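Side-chain contact in phosphoribosylglycinamide synthetase (Anaerococcus prevotii, PDB 4DIM), which probably binds ATP and acts as a ligase of the ATP-grasp type: residues 61-64 with 65-69. Numbering follows the deposited sequence.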
loop_
_atom_site.group_PDB
_atom_site.type_symbol
_atom_site.label_atom_id
_atom_site.label_comp_id
_atom_site.label_asym_id
_atom_site.label_seq_id
_atom_site.Cartn_x
_atom_site.Cartn_y
_atom_site.Cartn_z
ATOM N N ASP A 61 21.562 5.651 2.538
ATOM C CA ASP A 61 23.022 5.825 2.458
ATOM C C ASP A 61 23.761 4.481 2.629
ATOM O O ASP A 61 24.644 4.183 1.833
ATOM C CB ASP A 61 23.523 6.851 3.489
ATOM C CG ASP A 61 23.447 8.286 2.988
ATOM O OD1 ASP A 61 22.403 8.939 3.214
ATOM O OD2 ASP A 61 24.385 8.718 2.279
ATOM N N GLU A 62 23.389 3.674 3.632
ATOM C CA GLU A 62 23.992 2.347 3.836
ATOM C C GLU A 62 23.761 1.455 2.635
ATOM O O GLU A 62 24.665 0.775 2.180
ATOM C CB GLU A 62 23.392 1.670 5.073
ATOM C CG GLU A 62 24.069 0.370 5.476
ATOM C CD GLU A 62 23.145 -0.559 6.232
ATOM O OE1 GLU A 62 22.453 -1.366 5.570
ATOM O OE2 GLU A 62 23.060 -0.440 7.476
ATOM N N VAL A 63 22.528 1.452 2.141
ATOM C CA VAL A 63 22.111 0.632 1.018
ATOM C C VAL A 63 22.910 0.952 -0.228
ATOM O O VAL A 63 23.348 0.022 -0.888
ATOM C CB VAL A 63 20.599 0.799 0.786
ATOM C CG1 VAL A 63 20.179 0.309 -0.599
ATOM C CG2 VAL A 63 19.828 0.056 1.866
ATOM N N GLU A 64 23.079 2.243 -0.552
ATOM C CA GLU A 64 23.831 2.713 -1.721
ATOM C C GLU A 64 25.261 2.123 -1.726
ATOM O O GLU A 64 25.773 1.728 -2.774
ATOM C CB GLU A 64 23.871 4.257 -1.698
ATOM C CG GLU A 64 24.541 4.938 -2.880
ATOM C CD GLU A 64 25.162 6.288 -2.566
ATOM O OE1 GLU A 64 24.582 7.047 -1.755
ATOM O OE2 GLU A 64 26.213 6.603 -3.171
ATOM N N GLN A 65 25.883 2.055 -0.551
ATOM C CA GLN A 65 27.227 1.515 -0.403
ATOM C C GLN A 65 27.233 0.007 -0.632
ATOM O O GLN A 65 28.062 -0.508 -1.380
ATOM C CB GLN A 65 27.802 1.837 1.006
ATOM C CG GLN A 65 28.600 3.156 1.132
ATOM C CD GLN A 65 28.112 4.322 0.289
ATOM O OE1 GLN A 65 27.171 5.046 0.652
ATOM N NE2 GLN A 65 28.776 4.564 -0.840
ATOM N N LYS A 66 26.312 -0.692 0.009
ATOM C CA LYS A 66 26.248 -2.146 -0.038
ATOM C C LYS A 66 25.931 -2.742 -1.436
ATOM O O LYS A 66 26.307 -3.894 -1.644
ATOM C CB LYS A 66 25.228 -2.666 1.006
ATOM C CG LYS A 66 25.751 -2.547 2.444
ATOM C CD LYS A 66 24.787 -3.101 3.485
ATOM C CE LYS A 66 25.293 -2.998 4.918
ATOM N NZ LYS A 66 26.263 -4.073 5.277
ATOM N N VAL A 67 25.321 -1.981 -2.385
ATOM C CA VAL A 67 24.898 -2.492 -3.705
ATOM C C VAL A 67 25.949 -2.367 -4.806
ATOM O O VAL A 67 25.767 -2.917 -5.898
ATOM C CB VAL A 67 23.592 -1.824 -4.183
ATOM C CG1 VAL A 67 22.473 -2.077 -3.185
ATOM C CG2 VAL A 67 23.756 -0.319 -4.460
ATOM N N LYS A 68 27.010 -1.637 -4.557
ATOM C CA LYS A 68 28.042 -1.450 -5.573
ATOM C C LYS A 68 28.723 -2.775 -5.945
ATOM O O LYS A 68 29.009 -3.005 -7.130
ATOM C CB LYS A 68 29.080 -0.402 -5.123
ATOM C CG LYS A 68 28.751 1.024 -5.636
ATOM C CD LYS A 68 29.056 1.232 -7.162
ATOM C CE LYS A 68 28.595 2.581 -7.687
ATOM N NZ LYS A 68 28.449 2.604 -9.170
ATOM N N ASP A 69 28.906 -3.674 -4.948
ATOM C CA ASP A 69 29.532 -4.971 -5.174
ATOM C C ASP A 69 28.498 -6.120 -5.279
ATOM O O ASP A 69 28.918 -7.269 -5.281
ATOM C CB ASP A 69 30.561 -5.242 -4.068
ATOM C CG ASP A 69 31.681 -4.201 -4.003
ATOM O OD1 ASP A 69 32.673 -4.330 -4.779
ATOM O OD2 ASP A 69 31.572 -3.261 -3.185
#
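Glu62 and Lys66, one turn apart on helix 60-66, meet through the shaft of the lysine rather than through their charges. With CG anti to the backbone N (chi1 -173°), the extended Glu62 chain slants across the aliphatic part of Lys66, and its OE1 lies 3.3 Å from Lys66 CE. The final bend of the lysine (chi4 -80°) leaves NZ 4.7 Å from Glu62 OE1, too far for a salt bridge; OE1 instead accepts a hydrogen bond from Asp56 N, while Lys66 NZ bonds weakly to Tyr54 O. Shortening the glutamate to an alanine here would remove that carboxylate, and Asp56 N would probably lose its acceptor while the lysine methylenes lost a neighbour to rest against. The backbones of the same two residues are joined as well, Lys66 N donating to Glu62 O at 3.1 Å. The buried face is built differently: Val63 CG1 meets Val67 CG1 at 4.2 Å, methyl against methyl, and the two valines lean on helix 84-94, where Val63 touches Ser86 and Ile90. Apolar on one side and charged on the other, this is an amphipathic helix in the crossover connection between parallel strands 51-54 and 74-76, the outermost strands of a four-stranded sheet.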